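PDB 6WQY: cellulase from Bacteroides salanitronis, which probably hydrolyses beta-1,4-glucan chains as a broad-specificity endoglucanase, through the glycoside hydrolase family 5 catalytic domain that makes up this chain. Local coordinates for residues A171-I175 / L196-N200; P89-I93 / A151-I156; V79-H84 / Y97-V101. All blocks are in the same frame, centred on the assembly; numbering follows the deposited sequence.

Interaction 1: A171-I175 / L196-N200; sequences AMNEI and LNEWN
Met172 and Trp199 make a Met-aromatic contact. The sulfur sits at the edge of the indole, near its plane, with SD of Met172 3.8 Å from CE3 of Trp199. CG of Met172 stands between its backbone N and carbonyl carbon (chi1 60°), and the bend at chi3 (83°) takes CE past the sulfur to CB of Trp199.

Leu196 and Ile175 add apolar contacts. CD1 of Leu196 touches both SD of Met172, at 3.9 Å, and CG1 of Ile175, at 4.0 Å. The other branch of Ile175, CG2, lies 4.0 Å from CZ3 of Trp199. Helix 139-159 adds Leu149, which touches both Met172 and Trp199.

No hydrogen bond joins the two segments. OD1 of Asn200 faces carbon instead, 3.6 Å from CB of Ala171 and 3.8 Å from CE of Met172. Its ND2 bonds the carbonyl of Pro222, and NE1 of Trp199 bonds Asn142.

With an alanine at Met172 the edge of Trp199 would probably lose its sulfur contact, and a gap would be left beside CD1 of Leu196.

Loop 171-175, after barrel strand 167-170, is thus held to helix 191-209 by shape and dispersion. The cost is a buried amide oxygen, OD1 of Asn200, with no hydrogen-bond partner.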
loop_
_atom_site.group_PDB
_atom_site.type_symbol
_atom_site.label_atom_id
_atom_site.label_comp_id
_atom_site.label_asym_id
_atom_site.label_seq_id
_atom_site.Cartn_x
_atom_site.Cartn_y
_atom_site.Cartn_z
ATOM N N ALA A 171 0.083 0.325 9.241
ATOM C CA ALA A 171 -0.092 -0.609 10.352
ATOM C C ALA A 171 -0.021 -2.060 9.913
ATOM O O ALA A 171 0.568 -2.897 10.611
ATOM C CB ALA A 171 -1.459 -0.358 10.975
ATOM N N MET A 172 -0.714 -2.382 8.818
ATOM C CA MET A 172 -0.880 -3.740 8.306
ATOM C C MET A 172 -1.439 -3.603 6.902
ATOM O O MET A 172 -1.645 -2.488 6.405
ATOM C CB MET A 172 -1.730 -4.603 9.226
ATOM C CG MET A 172 -3.112 -4.124 9.468
ATOM S SD MET A 172 -3.806 -4.805 11.004
ATOM C CE MET A 172 -3.090 -3.640 12.168
ATOM N N ASN A 173 -1.656 -4.753 6.251
ATOM C CA ASN A 173 -1.953 -4.807 4.823
ATOM C C ASN A 173 -3.436 -5.066 4.564
ATOM O O ASN A 173 -4.237 -4.126 4.661
ATOM C CB ASN A 173 -1.020 -5.814 4.138
ATOM C CG ASN A 173 -1.243 -5.854 2.654
ATOM O OD1 ASN A 173 -1.411 -4.805 2.034
ATOM N ND2 ASN A 173 -1.278 -7.048 2.077
ATOM N N GLU A 174 -3.809 -6.313 4.246
ATOM C CA GLU A 174 -5.160 -6.678 3.819
ATOM C C GLU A 174 -5.718 -7.663 4.829
ATOM O O GLU A 174 -5.388 -8.847 4.812
ATOM C CB GLU A 174 -5.135 -7.295 2.421
ATOM C CG GLU A 174 -4.777 -6.312 1.345
ATOM C CD GLU A 174 -4.782 -6.878 -0.059
ATOM O OE1 GLU A 174 -4.807 -8.128 -0.219
ATOM O OE2 GLU A 174 -4.790 -6.086 -1.043
ATOM N N ILE A 175 -6.547 -7.168 5.726
ATOM C CA ILE A 175 -7.062 -7.959 6.837
ATOM C C ILE A 175 -8.453 -8.476 6.485
ATOM O O ILE A 175 -9.376 -7.700 6.188
ATOM C CB ILE A 175 -7.080 -7.119 8.121
ATOM C CG1 ILE A 175 -5.652 -6.655 8.481
ATOM C CG2 ILE A 175 -7.733 -7.892 9.258
ATOM C CD1 ILE A 175 -4.621 -7.763 8.648
ATOM N N LEU A 196 -10.583 -4.731 13.938
ATOM C CA LEU A 196 -9.582 -4.087 13.093
ATOM C C LEU A 196 -9.387 -2.632 13.509
ATOM O O LEU A 196 -8.253 -2.129 13.570
ATOM C CB LEU A 196 -9.979 -4.200 11.624
ATOM C CG LEU A 196 -9.018 -3.526 10.655
ATOM C CD1 LEU A 196 -7.579 -4.002 10.784
ATOM C CD2 LEU A 196 -9.495 -3.745 9.215
ATOM N N ASN A 197 -10.474 -1.935 13.814
ATOM C CA ASN A 197 -10.334 -0.565 14.289
ATOM C C ASN A 197 -9.545 -0.502 15.595
ATOM O O ASN A 197 -8.738 0.421 15.794
ATOM C CB ASN A 197 -11.703 0.097 14.427
ATOM C CG ASN A 197 -12.321 0.456 13.079
ATOM O OD1 ASN A 197 -11.631 0.924 12.172
ATOM N ND2 ASN A 197 -13.621 0.254 12.945
ATOM N N GLU A 198 -9.752 -1.474 16.491
ATOM C CA GLU A 198 -8.979 -1.545 17.723
ATOM C C GLU A 198 -7.501 -1.770 17.431
ATOM O O GLU A 198 -6.630 -1.170 18.083
ATOM C CB GLU A 198 -9.489 -2.689 18.617
ATOM C CG GLU A 198 -10.876 -2.502 19.186
ATOM C CD GLU A 198 -11.444 -3.737 19.907
ATOM O OE1 GLU A 198 -10.704 -4.723 20.184
ATOM O OE2 GLU A 198 -12.665 -3.718 20.214
ATOM N N TRP A 199 -7.194 -2.660 16.484
ATOM C CA TRP A 199 -5.804 -2.929 16.141
ATOM C C TRP A 199 -5.112 -1.687 15.606
ATOM O O TRP A 199 -3.951 -1.413 15.950
ATOM C CB TRP A 199 -5.732 -4.032 15.091
ATOM C CG TRP A 199 -6.095 -5.406 15.569
ATOM C CD1 TRP A 199 -6.420 -5.799 16.828
ATOM C CD2 TRP A 199 -6.156 -6.574 14.752
ATOM N NE1 TRP A 199 -6.667 -7.162 16.839
ATOM C CE2 TRP A 199 -6.521 -7.651 15.567
ATOM C CE3 TRP A 199 -5.932 -6.802 13.395
ATOM C CZ2 TRP A 199 -6.665 -8.950 15.065
ATOM C CZ3 TRP A 199 -6.079 -8.079 12.900
ATOM C CH2 TRP A 199 -6.429 -9.133 13.732
ATOM N N ASN A 200 -5.802 -0.921 14.755
ATOM C CA ASN A 200 -5.197 0.303 14.252
ATOM C C ASN A 200 -4.901 1.268 15.392
ATOM O O ASN A 200 -3.870 1.959 15.376
ATOM C CB ASN A 200 -6.087 0.952 13.199
ATOM C CG ASN A 200 -5.992 0.266 11.846
ATOM O OD1 ASN A 200 -4.980 -0.366 11.521
ATOM N ND2 ASN A 200 -7.038 0.416 11.039
#

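Interaction 2: P89-I93 / A151-I156; sequences PDYTI and AMWTQI
Gln155 reaches from helix 139-159 to loop 89-93 and grips the loop backbone with both ends of its amide. Its CG lies anti to the carbonyl carbon (chi1 -70°). The chain then runs extended through chi2 (168°), which carries the amide to the loop. OE1 accepts from N of Ile93 at 2.8 Å, in an almost straight bond (177°). NE2 donates to O of Tyr91 at 2.9 Å. That oxygen lies in the amide plane of Gln155, but the donor stands above the carbonyl plane of Tyr91.

NE2 also bonds back to O of Ala151, one helical turn earlier. The same oxygen takes the helical bond from N of Gln155 on the opposite face of its plane. A water donates to both OE1 of Gln155 and O of Ile93. These bonds together fix the rotation of the amide.

Ile93 supplies the apolar side of the contact. Its CG1 turns beside its own backbone N, and the nearly straight chi2 sends CD1 to the helix, 3.9 Å from CG1 of Ile156. The same methyl lies 4.2 Å from CB of Met152. CB of Ala151 meets CD2 of Tyr91 at 3.9 Å, while the rest of the phenol leads away along the helix toward Ala147 and Gln148.

The arrangement is a glutamine side chain bridging a loop backbone to a helix. In this TIM barrel it ties the loop between strand 74-77 and helix 95-110 to the neighbouring outer helix, and the side chain of Gln155 lies about 5 Å from a bound magnesium ion.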
loop_
_atom_site.group_PDB
_atom_site.type_symbol
_atom_site.label_atom_id
_atom_site.label_comp_id
_atom_site.label_asym_id
_atom_site.label_seq_id
_atom_site.Cartn_x
_atom_site.Cartn_y
_atom_site.Cartn_z
ATOM N N PRO A 89 6.751 -12.772 25.709
ATOM C CA PRO A 89 6.064 -11.489 25.563
ATOM C C PRO A 89 6.830 -10.446 24.749
ATOM O O PRO A 89 6.288 -9.387 24.449
ATOM C CB PRO A 89 5.945 -11.003 27.011
ATOM C CG PRO A 89 7.188 -11.533 27.649
ATOM C CD PRO A 89 7.414 -12.890 27.026
ATOM N N ASP A 90 8.089 -10.723 24.418
ATOM C CA ASP A 90 8.908 -9.690 23.799
ATOM C C ASP A 90 8.706 -9.595 22.295
ATOM O O ASP A 90 8.875 -8.514 21.733
ATOM C CB ASP A 90 10.382 -9.942 24.112
ATOM C CG ASP A 90 10.674 -9.882 25.599
ATOM O OD1 ASP A 90 10.284 -8.882 26.241
ATOM O OD2 ASP A 90 11.274 -10.840 26.126
ATOM N N TYR A 91 8.356 -10.691 21.634
ATOM C CA TYR A 91 8.195 -10.706 20.186
ATOM C C TYR A 91 9.376 -10.013 19.506
ATOM O O TYR A 91 9.214 -9.140 18.659
ATOM C CB TYR A 91 6.869 -10.069 19.783
ATOM C CG TYR A 91 5.654 -10.737 20.386
ATOM C CD1 TYR A 91 5.183 -11.927 19.873
ATOM C CD2 TYR A 91 4.973 -10.163 21.452
ATOM C CE1 TYR A 91 4.050 -12.540 20.396
ATOM C CE2 TYR A 91 3.836 -10.757 21.977
ATOM C CZ TYR A 91 3.384 -11.946 21.445
ATOM O OH TYR A 91 2.252 -12.537 21.970
ATOM N N THR A 92 10.582 -10.433 19.874
ATOM C CA THR A 92 11.782 -9.747 19.413
ATOM C C THR A 92 11.988 -9.988 17.927
ATOM O O THR A 92 11.964 -11.135 17.456
ATOM C CB THR A 92 12.998 -10.249 20.194
ATOM O OG1 THR A 92 12.785 -9.966 21.574
ATOM C CG2 THR A 92 14.269 -9.580 19.703
ATOM N N ILE A 93 12.215 -8.911 17.188
ATOM C CA ILE A 93 12.469 -9.015 15.753
ATOM C C ILE A 93 13.947 -9.298 15.513
ATOM O O ILE A 93 14.823 -8.631 16.079
ATOM C CB ILE A 93 12.045 -7.732 15.015
ATOM C CG1 ILE A 93 10.557 -7.460 15.206
ATOM C CG2 ILE A 93 12.383 -7.840 13.530
ATOM C CD1 ILE A 93 10.085 -6.139 14.658
ATOM N N ALA A 151 4.346 -4.756 20.269
ATOM C CA ALA A 151 5.764 -5.030 20.492
ATOM C C ALA A 151 6.553 -4.884 19.195
ATOM O O ALA A 151 7.652 -4.319 19.190
ATOM C CB ALA A 151 5.953 -6.427 21.076
ATOM N N MET A 152 6.022 -5.396 18.088
ATOM C CA MET A 152 6.704 -5.255 16.809
ATOM C C MET A 152 6.809 -3.798 16.407
ATOM O O MET A 152 7.885 -3.328 16.027
ATOM C CB MET A 152 5.988 -6.070 15.732
ATOM C CG MET A 152 6.155 -7.578 15.887
ATOM S SD MET A 152 5.205 -8.506 14.677
ATOM C CE MET A 152 6.016 -8.051 13.147
ATOM N N TRP A 153 5.700 -3.060 16.474
ATOM C CA TRP A 153 5.725 -1.665 16.056
ATOM C C TRP A 153 6.585 -0.817 16.980
ATOM O O TRP A 153 7.195 0.149 16.511
ATOM C CB TRP A 153 4.312 -1.106 15.882
ATOM C CG TRP A 153 3.777 -1.413 14.519
ATOM C CD1 TRP A 153 2.717 -2.215 14.187
ATOM C CD2 TRP A 153 4.317 -0.934 13.281
ATOM N NE1 TRP A 153 2.568 -2.252 12.807
ATOM C CE2 TRP A 153 3.533 -1.463 12.237
ATOM C CE3 TRP A 153 5.375 -0.084 12.953
ATOM C CZ2 TRP A 153 3.792 -1.200 10.905
ATOM C CZ3 TRP A 153 5.625 0.186 11.622
ATOM C CH2 TRP A 153 4.845 -0.381 10.615
ATOM N N THR A 154 6.678 -1.151 18.273
ATOM C CA THR A 154 7.613 -0.434 19.143
ATOM C C THR A 154 9.041 -0.592 18.636
ATOM O O THR A 154 9.797 0.382 18.531
ATOM C CB THR A 154 7.488 -0.937 20.588
ATOM O OG1 THR A 154 6.185 -0.625 21.092
ATOM C CG2 THR A 154 8.524 -0.298 21.490
ATOM N N GLN A 155 9.425 -1.827 18.306
ATOM C CA GLN A 155 10.774 -2.072 17.809
ATOM C C GLN A 155 11.014 -1.400 16.464
ATOM O O GLN A 155 12.099 -0.840 16.227
ATOM C CB GLN A 155 11.022 -3.571 17.697
ATOM C CG GLN A 155 11.144 -4.290 19.012
ATOM C CD GLN A 155 11.101 -5.779 18.807
ATOM O OE1 GLN A 155 12.106 -6.390 18.440
ATOM N NE2 GLN A 155 9.941 -6.368 19.008
ATOM N N ILE A 156 10.047 -1.473 15.551
ATOM C CA ILE A 156 10.223 -0.843 14.242
ATOM C C ILE A 156 10.332 0.666 14.402
ATOM O O ILE A 156 11.233 1.314 13.847
ATOM C CB ILE A 156 9.075 -1.246 13.302
ATOM C CG1 ILE A 156 9.083 -2.752 13.039
ATOM C CG2 ILE A 156 9.164 -0.457 12.008
ATOM C CD1 ILE A 156 7.748 -3.275 12.495
HETATM O O HOH W 1 14.760 -6.142 17.390
#

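Interaction 3: V79-H84 / Y97-V101; sequences VTWLGH and YLNRV
Tyr97 lays one face of its ring on His84 and turns an edge to Trp81; the three form an aromatic cluster. The cluster lies in the (beta/alpha)8 barrel, where the loop after strand 74-77 folds back on helix 95-110. The loop makes a type II turn from Trp81 to His84, with Gly83 at positive phi.

The phenol can be followed outward from the helix. CB of Tyr97 lies over a face of the His84 imidazole, 4.0 Å from the ring centroid, in a CH-pi contact. CG stands anti to the backbone N (chi1 -169°), which directs the ring along the loop. CG meets CD2 of His84 at 3.4 Å. CD1 lies near CD2 and NE2 of the same imidazole. The two rings form an offset stack, with their planes 23° apart.

CD2 of Tyr97 comes within 3.8 Å of CE3 of Trp81. Here the edge of the phenol is turned toward the face of the indole, in an offset edge-to-face pair with planes at 88°. CE2 of Tyr97 lies near O of Thr80 and CG1 of Val79. CE1 stays on the His84 side, near CD2. CZ passes close to the carbonyl oxygen of Thr80.

Around the phenol the helix adds aliphatic contacts. CG2 of Val101 meets CG1 of Val79, where the two valines reach toward each other tip to tip. CD1 of Leu98 lies at the edge of the indole near CH2. NE1 of Trp81 bonds the carbonyl of Asn118, and the indole also touches Met152 and Ile156 of helix 139-159.

At the tip, OH of Tyr97 lies 2.7 Å from O of Thr80, a weak hydrogen bond at most, since another acceptor is within reach of the same proton.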
loop_
_atom_site.group_PDB
_atom_site.type_symbol
_atom_site.label_atom_id
_atom_site.label_comp_id
_atom_site.label_asym_id
_atom_site.label_seq_id
_atom_site.Cartn_x
_atom_site.Cartn_y
_atom_site.Cartn_z
ATOM N N VAL A 79 6.562 -5.435 3.846
ATOM C CA VAL A 79 7.498 -6.265 4.603
ATOM C C VAL A 79 6.709 -7.367 5.301
ATOM O O VAL A 79 5.841 -7.081 6.133
ATOM C CB VAL A 79 8.297 -5.475 5.654
ATOM C CG1 VAL A 79 9.270 -6.424 6.362
ATOM C CG2 VAL A 79 9.041 -4.314 5.029
ATOM N N THR A 80 7.036 -8.615 4.978
ATOM C CA THR A 80 6.560 -9.774 5.717
ATOM C C THR A 80 7.601 -10.128 6.768
ATOM O O THR A 80 8.799 -10.179 6.470
ATOM C CB THR A 80 6.326 -10.931 4.755
ATOM O OG1 THR A 80 5.233 -10.570 3.906
ATOM C CG2 THR A 80 6.007 -12.230 5.479
ATOM N N TRP A 81 7.146 -10.372 8.007
ATOM C CA TRP A 81 8.034 -10.564 9.141
ATOM C C TRP A 81 8.008 -12.006 9.634
ATOM O O TRP A 81 8.673 -12.333 10.630
ATOM C CB TRP A 81 7.671 -9.601 10.281
ATOM C CG TRP A 81 7.681 -8.146 9.881
ATOM C CD1 TRP A 81 6.670 -7.468 9.283
ATOM C CD2 TRP A 81 8.746 -7.197 10.046
ATOM N NE1 TRP A 81 7.019 -6.155 9.071
ATOM C CE2 TRP A 81 8.288 -5.966 9.532
ATOM C CE3 TRP A 81 10.038 -7.261 10.573
ATOM C CZ2 TRP A 81 9.077 -4.821 9.528
ATOM C CZ3 TRP A 81 10.815 -6.118 10.562
ATOM C CH2 TRP A 81 10.328 -4.917 10.054
ATOM N N LEU A 82 7.234 -12.862 8.971
ATOM C CA LEU A 82 7.100 -14.258 9.345
ATOM C C LEU A 82 8.466 -14.918 9.449
ATOM O O LEU A 82 9.342 -14.736 8.604
ATOM C CB LEU A 82 6.253 -14.983 8.292
ATOM C CG LEU A 82 4.786 -14.557 8.216
ATOM C CD1 LEU A 82 4.129 -15.196 6.991
ATOM C CD2 LEU A 82 4.051 -14.916 9.474
ATOM N N GLY A 83 8.644 -15.697 10.508
ATOM C CA GLY A 83 9.885 -16.390 10.743
ATOM C C GLY A 83 10.999 -15.544 11.304
ATOM O O GLY A 83 12.093 -16.072 11.543
ATOM N N HIS A 84 10.763 -14.264 11.558
ATOM C CA HIS A 84 11.766 -13.353 12.088
ATOM C C HIS A 84 11.316 -12.668 13.371
ATOM O O HIS A 84 11.892 -11.637 13.754
ATOM C CB HIS A 84 12.145 -12.309 11.043
ATOM C CG HIS A 84 12.907 -12.875 9.904
ATOM N ND1 HIS A 84 14.021 -13.672 10.081
ATOM C CD2 HIS A 84 12.765 -12.727 8.572
ATOM C CE1 HIS A 84 14.517 -14.003 8.902
ATOM N NE2 HIS A 84 13.776 -13.443 7.971
ATOM N N TYR A 97 17.319 -8.989 10.021
ATOM C CA TYR A 97 16.195 -8.706 9.128
ATOM C C TYR A 97 15.760 -7.252 9.250
ATOM O O TYR A 97 15.479 -6.587 8.246
ATOM C CB TYR A 97 15.044 -9.659 9.404
ATOM C CG TYR A 97 13.975 -9.568 8.338
ATOM C CD1 TYR A 97 14.260 -9.899 7.018
ATOM C CD2 TYR A 97 12.690 -9.134 8.632
ATOM C CE1 TYR A 97 13.301 -9.814 6.027
ATOM C CE2 TYR A 97 11.719 -9.057 7.643
ATOM C CZ TYR A 97 12.026 -9.401 6.349
ATOM O OH TYR A 97 11.106 -9.347 5.323
ATOM N N LEU A 98 15.676 -6.742 10.477
ATOM C CA LEU A 98 15.354 -5.333 10.667
ATOM C C LEU A 98 16.386 -4.441 9.993
ATOM O O LEU A 98 16.035 -3.412 9.398
ATOM C CB LEU A 98 15.228 -5.058 12.162
ATOM C CG LEU A 98 14.726 -3.697 12.611
ATOM C CD1 LEU A 98 13.402 -3.336 11.961
ATOM C CD2 LEU A 98 14.594 -3.678 14.124
ATOM N N ASN A 99 17.664 -4.826 10.052
ATOM C CA ASN A 99 18.684 -4.081 9.334
ATOM C C ASN A 99 18.415 -4.078 7.834
ATOM O O ASN A 99 18.619 -3.055 7.167
ATOM C CB ASN A 99 20.060 -4.670 9.621
ATOM C CG ASN A 99 21.155 -3.882 8.946
ATOM O OD1 ASN A 99 21.624 -2.872 9.476
ATOM N ND2 ASN A 99 21.570 -4.327 7.775
ATOM N N ARG A 100 17.996 -5.213 7.270
ATOM C CA ARG A 100 17.700 -5.251 5.839
ATOM C C ARG A 100 16.567 -4.287 5.490
ATOM O O ARG A 100 16.623 -3.580 4.476
ATOM C CB ARG A 100 17.349 -6.668 5.391
ATOM C CG ARG A 100 16.937 -6.776 3.930
ATOM C CD ARG A 100 18.025 -6.273 2.993
ATOM N NE ARG A 100 17.628 -6.357 1.594
ATOM C CZ ARG A 100 18.174 -5.641 0.623
ATOM N NH1 ARG A 100 19.133 -4.765 0.880
ATOM N NH2 ARG A 100 17.721 -5.788 -0.615
ATOM N N VAL A 101 15.514 -4.259 6.308
ATOM C CA VAL A 101 14.444 -3.290 6.076
ATOM C C VAL A 101 15.027 -1.877 6.091
ATOM O O VAL A 101 14.696 -1.031 5.240
ATOM C CB VAL A 101 13.325 -3.471 7.122
ATOM C CG1 VAL A 101 12.259 -2.408 6.956
ATOM C CG2 VAL A 101 12.704 -4.856 7.005
#

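How the interactions relate
All three contacts lie in the (beta/alpha)8 barrel of the family 5 domain. Interactions 2 and 3 share the loop between strand 74-77 and helix 95-110. Their segments alternate along the chain, and their centres are 12 Å apart. They touch through Trp81, which packs on Ile93, Met152 and Ile156. Interaction 1 comes later in the chain, after strand 167-170, with centres 16 Å from interaction 2 and 19 Å from interaction 3. It touches interaction 2 where Trp153 NE1 probably bonds Ala171 O, and does not touch interaction 3. Helix 139-159, which follows strand 114-118, therefore touches both the loop after strand 74-77 and the loop after strand 167-170.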